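PDB 3CLW: conserved exported protein from Bacteroides fragilis, which is of uncharacterised function but probably hydrolyses O-glycosidic bonds with a TIM-barrel domain of the glycoside hydrolase family 30 type. Local coordinates for residues A[229-239]-A[248-256]; A[147-157]-A[200-210]. One frame throughout, in Å; residues are numbered along the deposited sequence.

Interaction 1: A[229-239]-A[248-256]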
loop_
_atom_site.group_PDB
_atom_site.type_symbol
_atom_site.label_atom_id
_atom_site.label_comp_id
_atom_site.label_asym_id
_atom_site.label_seq_id
_atom_site.Cartn_x
_atom_site.Cartn_y
_atom_site.Cartn_z
ATOM N N ILE A 229 13.001 1.673 -0.354
ATOM C CA ILE A 229 13.192 1.866 1.085
ATOM C C ILE A 229 12.467 3.149 1.466
ATOM O O ILE A 229 12.101 3.906 0.597
ATOM C CB ILE A 229 14.735 1.935 1.442
ATOM C CG1 ILE A 229 15.408 3.088 0.690
ATOM C CG2 ILE A 229 15.423 0.604 1.097
ATOM C CD1 ILE A 229 16.624 3.660 1.365
ATOM N N PRO A 230 12.333 3.459 2.768
ATOM C CA PRO A 230 12.657 2.647 3.950
ATOM C C PRO A 230 11.499 1.927 4.623
ATOM O O PRO A 230 11.736 1.174 5.575
ATOM C CB PRO A 230 13.244 3.681 4.906
ATOM C CG PRO A 230 12.445 4.931 4.582
ATOM C CD PRO A 230 12.035 4.861 3.135
ATOM N N GLU A 231 10.263 2.160 4.178
ATOM C CA GLU A 231 9.089 1.501 4.799
ATOM C C GLU A 231 8.988 1.808 6.295
ATOM O O GLU A 231 8.623 0.926 7.111
ATOM C CB GLU A 231 9.110 -0.026 4.597
ATOM C CG GLU A 231 9.303 -0.471 3.165
ATOM C CD GLU A 231 7.990 -0.686 2.407
ATOM O OE1 GLU A 231 8.046 -1.328 1.324
ATOM O OE2 GLU A 231 6.914 -0.227 2.882
ATOM N N VAL A 232 9.304 3.050 6.658
ATOM C CA VAL A 232 9.142 3.471 8.063
ATOM C C VAL A 232 7.676 3.387 8.553
ATOM O O VAL A 232 6.743 3.743 7.830
ATOM C CB VAL A 232 9.780 4.888 8.378
ATOM C CG1 VAL A 232 11.349 4.784 8.488
ATOM C CG2 VAL A 232 9.355 5.949 7.396
ATOM N N GLY A 233 7.495 2.923 9.781
ATOM C CA GLY A 233 6.148 2.714 10.314
ATOM C C GLY A 233 5.310 3.956 10.524
ATOM O O GLY A 233 4.084 3.888 10.584
ATOM N N ASP A 234 5.981 5.096 10.631
ATOM C CA ASP A 234 5.347 6.380 10.929
ATOM C C ASP A 234 6.066 7.411 10.063
ATOM O O ASP A 234 7.314 7.419 10.003
ATOM C CB ASP A 234 5.482 6.695 12.438
ATOM C CG ASP A 234 4.623 7.894 12.891
ATOM O OD1 ASP A 234 4.543 8.907 12.164
ATOM O OD2 ASP A 234 4.049 7.834 14.001
ATOM N N MET A 235 5.298 8.271 9.385
ATOM C CA MET A 235 5.888 9.264 8.477
ATOM C C MET A 235 6.823 10.253 9.240
ATOM O O MET A 235 7.579 10.983 8.629
ATOM C CB MET A 235 4.792 10.024 7.708
ATOM C CG MET A 235 4.108 9.264 6.552
ATOM S SD MET A 235 2.435 9.898 6.170
ATOM C CE MET A 235 2.322 9.371 4.469
ATOM N N LYS A 236 6.779 10.251 10.572
ATOM C CA LYS A 236 7.580 11.222 11.355
ATOM C C LYS A 236 9.061 10.898 11.250
ATOM O O LYS A 236 9.882 11.786 11.305
ATOM C CB LYS A 236 7.132 11.328 12.819
ATOM C CG LYS A 236 7.541 10.164 13.680
ATOM C CD LYS A 236 6.976 10.247 15.075
ATOM C CE LYS A 236 7.311 8.964 15.822
ATOM N NZ LYS A 236 6.926 8.997 17.282
ATOM N N TYR A 237 9.380 9.622 11.033
ATOM C CA TYR A 237 10.757 9.183 10.818
ATOM C C TYR A 237 11.355 9.669 9.493
ATOM O O TYR A 237 12.528 9.461 9.231
ATOM C CB TYR A 237 10.829 7.673 10.936
ATOM C CG TYR A 237 10.599 7.195 12.341
ATOM C CD1 TYR A 237 11.643 7.195 13.283
ATOM C CD2 TYR A 237 9.340 6.744 12.751
ATOM C CE1 TYR A 237 11.424 6.756 14.583
ATOM C CE2 TYR A 237 9.128 6.303 14.032
ATOM C CZ TYR A 237 10.164 6.316 14.952
ATOM O OH TYR A 237 9.937 5.866 16.241
ATOM N N LEU A 238 10.542 10.291 8.647
ATOM C CA LEU A 238 11.068 10.872 7.420
ATOM C C LEU A 238 11.870 12.176 7.690
ATOM O O LEU A 238 12.633 12.634 6.835
ATOM C CB LEU A 238 9.945 11.123 6.416
ATOM C CG LEU A 238 9.262 9.855 5.843
ATOM C CD1 LEU A 238 8.265 10.212 4.818
ATOM C CD2 LEU A 238 10.273 8.838 5.278
ATOM N N PHE A 239 11.665 12.735 8.879
ATOM C CA PHE A 239 12.340 13.929 9.355
ATOM C C PHE A 239 13.040 13.605 10.682
ATOM O O PHE A 239 12.802 12.572 11.267
ATOM C CB PHE A 239 11.314 15.041 9.537
ATOM C CG PHE A 239 10.249 15.068 8.460
ATOM C CD1 PHE A 239 10.490 15.675 7.228
ATOM C CD2 PHE A 239 8.998 14.490 8.681
ATOM C CE1 PHE A 239 9.520 15.701 6.249
ATOM C CE2 PHE A 239 8.025 14.518 7.685
ATOM C CZ PHE A 239 8.294 15.124 6.474
ATOM N N PRO A 248 16.666 5.305 12.771
ATOM C CA PRO A 248 16.470 5.574 11.343
ATOM C C PRO A 248 15.412 6.646 11.116
ATOM O O PRO A 248 14.417 6.414 10.412
ATOM C CB PRO A 248 16.030 4.209 10.790
ATOM C CG PRO A 248 15.274 3.602 11.942
ATOM C CD PRO A 248 16.040 4.024 13.174
ATOM N N ASP A 249 15.619 7.813 11.721
ATOM C CA ASP A 249 14.837 8.991 11.393
ATOM C C ASP A 249 15.607 9.804 10.366
ATOM O O ASP A 249 16.617 9.333 9.808
ATOM C CB ASP A 249 14.507 9.822 12.645
ATOM C CG ASP A 249 15.747 10.480 13.272
ATOM O OD1 ASP A 249 15.558 11.319 14.184
ATOM O OD2 ASP A 249 16.896 10.154 12.867
ATOM N N ASP A 250 15.114 11.005 10.098
ATOM C CA ASP A 250 15.754 11.923 9.153
ATOM C C ASP A 250 15.994 11.310 7.776
ATOM O O ASP A 250 16.974 11.656 7.085
ATOM C CB ASP A 250 17.069 12.472 9.750
ATOM C CG ASP A 250 17.589 13.672 8.996
ATOM O OD1 ASP A 250 16.758 14.522 8.624
ATOM O OD2 ASP A 250 18.832 13.747 8.751
ATOM N N ILE A 251 15.097 10.396 7.378
ATOM C CA ILE A 251 15.231 9.644 6.126
ATOM C C ILE A 251 15.380 10.550 4.896
ATOM O O ILE A 251 16.282 10.353 4.084
ATOM C CB ILE A 251 14.051 8.624 5.908
ATOM C CG1 ILE A 251 14.057 7.526 6.993
ATOM C CG2 ILE A 251 14.061 8.053 4.484
ATOM C CD1 ILE A 251 15.302 6.604 7.038
ATOM N N ILE A 252 14.509 11.536 4.749
ATOM C CA ILE A 252 14.574 12.353 3.552
ATOM C C ILE A 252 15.956 13.013 3.356
ATOM O O ILE A 252 16.574 12.840 2.311
ATOM C CB ILE A 252 13.412 13.379 3.467
ATOM C CG1 ILE A 252 12.057 12.623 3.355
ATOM C CG2 ILE A 252 13.636 14.316 2.288
ATOM C CD1 ILE A 252 10.782 13.488 3.539
ATOM N N HIS A 253 16.447 13.738 4.364
ATOM C CA HIS A 253 17.669 14.530 4.188
ATOM C C HIS A 253 18.923 13.676 4.216
ATOM O O HIS A 253 19.866 13.917 3.446
ATOM C CB HIS A 253 17.764 15.691 5.193
ATOM C CG HIS A 253 16.908 16.862 4.827
ATOM N ND1 HIS A 253 17.335 17.864 3.983
ATOM C CD2 HIS A 253 15.634 17.178 5.165
ATOM C CE1 HIS A 253 16.381 18.765 3.844
ATOM N NE2 HIS A 253 15.336 18.369 4.549
ATOM N N SER A 254 18.912 12.669 5.076
ATOM C CA SER A 254 20.079 11.836 5.269
ATOM C C SER A 254 20.284 10.830 4.135
ATOM O O SER A 254 21.419 10.497 3.812
ATOM C CB SER A 254 19.971 11.118 6.597
ATOM O OG SER A 254 21.049 10.233 6.749
ATOM N N MET A 255 19.182 10.379 3.526
ATOM C CA MET A 255 19.195 9.303 2.512
ATOM C C MET A 255 18.833 9.784 1.103
ATOM O O MET A 255 19.323 9.220 0.116
ATOM C CB MET A 255 18.306 8.101 2.933
ATOM C CG MET A 255 18.728 7.410 4.270
ATOM S SD MET A 255 18.215 5.702 4.642
ATOM C CE MET A 255 19.468 4.849 3.725
ATOM N N PHE A 256 17.983 10.807 1.001
ATOM C CA PHE A 256 17.472 11.223 -0.297
ATOM C C PHE A 256 17.823 12.680 -0.694
ATOM O O PHE A 256 17.171 13.275 -1.560
ATOM C CB PHE A 256 15.963 10.929 -0.388
ATOM C CG PHE A 256 15.629 9.437 -0.401
ATOM C CD1 PHE A 256 15.413 8.741 0.781
ATOM C CD2 PHE A 256 15.546 8.735 -1.616
ATOM C CE1 PHE A 256 15.104 7.363 0.753
ATOM C CE2 PHE A 256 15.235 7.369 -1.650
ATOM C CZ PHE A 256 15.023 6.679 -0.472
HETATM O O HOH W 1 14.823 14.470 6.432
#
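Leu238 O is gripped twice: Ile252 N donates to it at 3.0 Å, and a bound water donates to it at 2.9 Å. The same water donates to Asp250 OD1 and accepts from His253 N, so it ties the carbonyl to the first turn of helix 251-256. One residue on, Asp250 N donates to Phe239 O at 3.0 Å, and Ile251 N makes a weak bond to Tyr237 O. Carbonyls at the end of the 3-10 turn 235-238 and just after it thus take up the amides of Asp250, Ile251 and Ile252, around the start of the helix.

Apolar side chains pack between the strand and the helix. Ile251 lays CG2 against Pro230 CG at 3.5 Å, and its CB meets Leu238 CD2. With CG1 beside its backbone N and chi2 extended at 169°, Ile252 carries CD1 to Phe239 CE1, 3.7 Å away, the two side chains running the same way. Farther along, Ile229 CG1 meets the edge of the Phe256 ring at CZ, and its CD1 touches Met255 CE.

Helix 251-256 runs nearly antiparallel to the strand end 229-232 (164° between their directions), within the beta-alpha-beta unit of strand 226-232, helix 251-256 and strand 270-276. Strand 270-276 packs against Pro230, Leu238 and Phe256, while helix 204-221 touches Ile251 and Met255.

Interaction 2: A[147-157]-A[200-210]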
loop_
_atom_site.group_PDB
_atom_site.type_symbol
_atom_site.label_atom_id
_atom_site.label_comp_id
_atom_site.label_asym_id
_atom_site.label_seq_id
_atom_site.Cartn_x
_atom_site.Cartn_y
_atom_site.Cartn_z
ATOM N N GLN A 147 17.570 -4.200 20.119
ATOM C CA GLN A 147 17.429 -3.074 19.240
ATOM C C GLN A 147 18.768 -2.354 18.921
ATOM O O GLN A 147 18.779 -1.146 18.731
ATOM C CB GLN A 147 16.389 -2.105 19.785
ATOM C CG GLN A 147 15.771 -1.289 18.685
ATOM C CD GLN A 147 14.800 -0.265 19.191
ATOM O OE1 GLN A 147 14.792 0.043 20.374
ATOM N NE2 GLN A 147 13.977 0.287 18.294
ATOM N N ASP A 148 19.875 -3.094 18.811
ATOM C CA ASP A 148 21.191 -2.457 18.544
ATOM C C ASP A 148 21.361 -1.988 17.105
ATOM O O ASP A 148 21.831 -0.876 16.846
ATOM C CB ASP A 148 22.339 -3.401 18.907
ATOM C CG ASP A 148 22.306 -3.829 20.366
ATOM O OD1 ASP A 148 21.707 -3.103 21.217
ATOM O OD2 ASP A 148 22.875 -4.899 20.655
ATOM N N CYS A 149 20.956 -2.861 16.185
ATOM C CA CYS A 149 21.037 -2.670 14.755
ATOM C C CYS A 149 20.266 -3.849 14.161
ATOM O O CYS A 149 19.629 -4.617 14.879
ATOM C CB CYS A 149 22.493 -2.721 14.292
ATOM S SG CYS A 149 23.331 -4.277 14.682
ATOM N N ILE A 150 20.356 -3.988 12.843
ATOM C CA ILE A 150 19.629 -4.990 12.075
ATOM C C ILE A 150 19.925 -6.372 12.621
ATOM O O ILE A 150 21.072 -6.671 12.961
ATOM C CB ILE A 150 20.006 -4.881 10.579
ATOM C CG1 ILE A 150 19.048 -5.705 9.692
ATOM C CG2 ILE A 150 21.534 -5.177 10.364
ATOM C CD1 ILE A 150 19.139 -5.398 8.195
ATOM N N ASN A 151 18.880 -7.197 12.752
ATOM C CA ASN A 151 19.067 -8.594 13.128
ATOM C C ASN A 151 19.563 -9.415 11.911
ATOM O O ASN A 151 18.835 -10.264 11.366
ATOM C CB ASN A 151 17.779 -9.179 13.735
ATOM C CG ASN A 151 17.932 -10.629 14.176
ATOM O OD1 ASN A 151 18.958 -11.017 14.758
ATOM N ND2 ASN A 151 16.902 -11.449 13.907
ATOM N N LEU A 152 20.777 -9.101 11.481
ATOM C CA LEU A 152 21.435 -9.730 10.334
ATOM C C LEU A 152 22.933 -9.700 10.585
ATOM O O LEU A 152 23.475 -8.710 11.040
ATOM C CB LEU A 152 21.094 -9.010 9.013
ATOM C CG LEU A 152 21.798 -9.469 7.737
ATOM C CD1 LEU A 152 21.347 -10.858 7.302
ATOM C CD2 LEU A 152 21.562 -8.493 6.626
ATOM N N GLN A 153 23.599 -10.811 10.325
ATOM C CA GLN A 153 25.011 -10.870 10.594
ATOM C C GLN A 153 25.793 -9.939 9.665
ATOM O O GLN A 153 25.365 -9.657 8.528
ATOM C CB GLN A 153 25.478 -12.318 10.546
ATOM C CG GLN A 153 24.933 -13.080 11.711
ATOM C CD GLN A 153 25.348 -14.520 11.709
ATOM O OE1 GLN A 153 25.441 -15.153 10.657
ATOM N NE2 GLN A 153 25.620 -15.052 12.897
ATOM N N ASN A 154 26.918 -9.439 10.174
ATOM C CA ASN A 154 27.692 -8.366 9.534
ATOM C C ASN A 154 28.217 -8.682 8.157
ATOM O O ASN A 154 28.479 -7.778 7.376
ATOM C CB ASN A 154 28.903 -7.998 10.413
ATOM C CG ASN A 154 28.690 -6.742 11.171
ATOM O OD1 ASN A 154 27.926 -5.861 10.733
ATOM N ND2 ASN A 154 29.366 -6.616 12.325
ATOM N N ASP A 155 28.437 -9.953 7.884
ATOM C CA ASP A 155 28.935 -10.362 6.593
ATOM C C ASP A 155 27.836 -10.991 5.732
ATOM O O ASP A 155 28.147 -11.687 4.773
ATOM C CB ASP A 155 30.055 -11.375 6.793
ATOM C CG ASP A 155 29.561 -12.669 7.419
ATOM O OD1 ASP A 155 28.517 -12.643 8.121
ATOM O OD2 ASP A 155 30.210 -13.710 7.201
ATOM N N LYS A 156 26.570 -10.783 6.094
ATOM C CA LYS A 156 25.454 -11.394 5.349
ATOM C C LYS A 156 24.552 -10.396 4.605
ATOM O O LYS A 156 23.460 -10.753 4.154
ATOM C CB LYS A 156 24.601 -12.333 6.239
ATOM C CG LYS A 156 25.368 -13.331 7.106
ATOM C CD LYS A 156 25.930 -14.520 6.333
ATOM C CE LYS A 156 26.177 -15.720 7.273
ATOM N NZ LYS A 156 27.033 -15.424 8.491
ATOM N N PHE A 157 24.985 -9.148 4.487
ATOM C CA PHE A 157 24.246 -8.178 3.703
ATOM C C PHE A 157 24.315 -8.601 2.255
ATOM O O PHE A 157 23.318 -8.522 1.553
ATOM C CB PHE A 157 24.745 -6.750 3.878
ATOM C CG PHE A 157 24.450 -6.138 5.237
ATOM C CD1 PHE A 157 25.077 -6.608 6.397
ATOM C CD2 PHE A 157 23.559 -5.089 5.359
ATOM C CE1 PHE A 157 24.825 -5.995 7.663
ATOM C CE2 PHE A 157 23.302 -4.486 6.617
ATOM C CZ PHE A 157 23.947 -4.940 7.760
ATOM N N SER A 200 12.544 -6.792 12.081
ATOM C CA SER A 200 13.817 -6.241 12.557
ATOM C C SER A 200 13.906 -4.712 12.532
ATOM O O SER A 200 13.592 -4.060 11.538
ATOM C CB SER A 200 15.026 -6.819 11.813
ATOM O OG SER A 200 16.230 -6.393 12.478
ATOM N N PHE A 201 14.351 -4.164 13.654
ATOM C CA PHE A 201 14.903 -2.816 13.725
ATOM C C PHE A 201 16.043 -2.704 12.719
ATOM O O PHE A 201 16.693 -3.692 12.409
ATOM C CB PHE A 201 15.441 -2.565 15.144
ATOM C CG PHE A 201 16.141 -1.237 15.309
ATOM C CD1 PHE A 201 15.406 -0.053 15.402
ATOM C CD2 PHE A 201 17.523 -1.171 15.380
ATOM C CE1 PHE A 201 16.043 1.163 15.566
ATOM C CE2 PHE A 201 18.167 0.059 15.545
ATOM C CZ PHE A 201 17.421 1.218 15.640
ATOM N N ALA A 202 16.286 -1.519 12.199
ATOM C CA ALA A 202 17.511 -1.300 11.437
ATOM C C ALA A 202 17.887 0.175 11.425
ATOM O O ALA A 202 17.008 1.030 11.435
ATOM C CB ALA A 202 17.389 -1.851 9.974
ATOM N N THR A 203 19.188 0.452 11.391
ATOM C CA THR A 203 19.686 1.825 11.347
ATOM C C THR A 203 19.863 2.285 9.887
ATOM O O THR A 203 19.797 1.465 8.962
ATOM C CB THR A 203 21.051 1.976 12.071
ATOM O OG1 THR A 203 22.061 1.363 11.277
ATOM C CG2 THR A 203 21.039 1.340 13.476
ATOM N N LYS A 204 20.066 3.585 9.687
ATOM C CA LYS A 204 20.314 4.082 8.342
ATOM C C LYS A 204 21.592 3.471 7.770
ATOM O O LYS A 204 21.657 3.205 6.566
ATOM C CB LYS A 204 20.338 5.603 8.262
ATOM C CG LYS A 204 19.005 6.232 8.583
ATOM C CD LYS A 204 19.027 7.718 8.322
ATOM C CE LYS A 204 19.790 8.532 9.394
ATOM N NZ LYS A 204 19.212 8.305 10.734
ATOM N N ALA A 205 22.586 3.212 8.626
ATOM C CA ALA A 205 23.782 2.514 8.156
ATOM C C ALA A 205 23.427 1.130 7.624
ATOM O O ALA A 205 23.943 0.711 6.590
ATOM C CB ALA A 205 24.877 2.447 9.239
ATOM N N ASP A 206 22.539 0.431 8.322
ATOM C CA ASP A 206 22.037 -0.875 7.883
ATOM C C ASP A 206 21.320 -0.754 6.531
ATOM O O ASP A 206 21.603 -1.488 5.599
ATOM C CB ASP A 206 21.106 -1.460 8.945
ATOM C CG ASP A 206 21.808 -1.676 10.296
ATOM O OD1 ASP A 206 23.035 -1.958 10.323
ATOM O OD2 ASP A 206 21.130 -1.563 11.342
ATOM N N LEU A 207 20.432 0.225 6.438
ATOM C CA LEU A 207 19.644 0.443 5.250
ATOM C C LEU A 207 20.528 0.742 4.051
ATOM O O LEU A 207 20.298 0.220 2.947
ATOM C CB LEU A 207 18.642 1.586 5.488
ATOM C CG LEU A 207 17.513 1.247 6.470
ATOM C CD1 LEU A 207 16.653 2.470 6.756
ATOM C CD2 LEU A 207 16.643 0.079 5.980
ATOM N N TYR A 208 21.540 1.590 4.275
ATOM C CA TYR A 208 22.474 1.979 3.231
ATOM C C TYR A 208 23.219 0.759 2.693
ATOM O O TYR A 208 23.373 0.606 1.477
ATOM C CB TYR A 208 23.437 3.093 3.737
ATOM C CG TYR A 208 24.507 3.476 2.741
ATOM C CD1 TYR A 208 24.384 4.607 1.961
ATOM C CD2 TYR A 208 25.643 2.670 2.569
ATOM C CE1 TYR A 208 25.381 4.952 1.034
ATOM C CE2 TYR A 208 26.645 2.992 1.646
ATOM C CZ TYR A 208 26.510 4.128 0.888
ATOM O OH TYR A 208 27.508 4.444 -0.016
ATOM N N ARG A 209 23.658 -0.114 3.584
ATOM C CA ARG A 209 24.349 -1.325 3.165
ATOM C C ARG A 209 23.454 -2.242 2.355
ATOM O O ARG A 209 23.900 -2.786 1.357
ATOM C CB ARG A 209 24.944 -2.115 4.344
ATOM C CG ARG A 209 26.228 -1.564 4.899
ATOM C CD ARG A 209 26.938 -2.582 5.805
ATOM N NE ARG A 209 27.656 -3.642 5.067
ATOM C CZ ARG A 209 28.159 -4.741 5.642
ATOM N NH1 ARG A 209 28.020 -4.962 6.950
ATOM N NH2 ARG A 209 28.808 -5.624 4.911
ATOM N N MET A 210 22.198 -2.418 2.789
ATOM C CA MET A 210 21.273 -3.247 2.062
ATOM C C MET A 210 21.075 -2.672 0.662
ATOM O O MET A 210 21.123 -3.396 -0.325
ATOM C CB MET A 210 19.958 -3.433 2.833
ATOM C CG MET A 210 19.985 -4.606 3.900
ATOM S SD MET A 210 20.790 -6.152 3.349
ATOM C CE MET A 210 19.824 -6.435 1.839
#
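Backbone meets backbone most closely where the CA atoms of Ile150 and Ala202 come within 4.3 Å, and there Ile150 CA lies 3.2 Å from Phe201 O in a CA-H...O contact. Next to it Asn151 N donates to Ser200 OG at 2.8 Å, an almost straight bond (172°), and that hydroxyl in turn donates to Phe201 O; a small serine can do both jobs.

Asp206 joins the loop to the helix start. Its OD2 accepts from Ile150 N at 3.0 Å and from Thr203 N, the two amides arriving from opposite faces of the carboxylate. Thr203 OG1 accepts from Asp206 N, completing a capping box. Ile150 CG2 packs on the carboxylate carbon of Asp206.

Gln147 is extended, with CG anti to its backbone N (chi1 -155°), and sets CG over one face of the Phe201 ring, 3.6 Å from its centroid, while Cys149 CA meets the ring's edge. Phe157 is sandwiched: Leu152 CD2 lies over one face, and over the other come CD and the guanidinium of Arg209, stacked with its plane 22° from that of the Phe157 ring. Met210 SD approaches the ring obliquely, 3.6 Å from Phe157 CD2. Arg209 NH1 donates at 2.9 Å to Asn154 O, in the carbonyl plane on a lone pair.

Chemically, the arginine is held both by its cation-pi stack and by its bond to the loop carbonyl, which should limit its rotation. Thr203 N, at the N-cap, and Ile150 N would probably stabilise a negative charge on Asp206.

Overall arrangement
From the N terminus, the loop 147-157 comes first and leads into helix 157-173; after strand 178-182 the chain returns to it at 200-210, so interaction 2 closes a loop with 42 residues between its segments. Helix 204-221 then leads to strand 226-232, where interaction 1 opens, and only eight residues separate its two segments. The contacts follow in series, neither nesting nor crossing. Their centres are about 15 Å apart, yet they touch: Lys204 NZ lies 2.9 Å from Asp249 O in a probable hydrogen bond, and Pro248 packs on Phe201 and Ala202. Together they link successive outer helices and strand-end loops of the barrel.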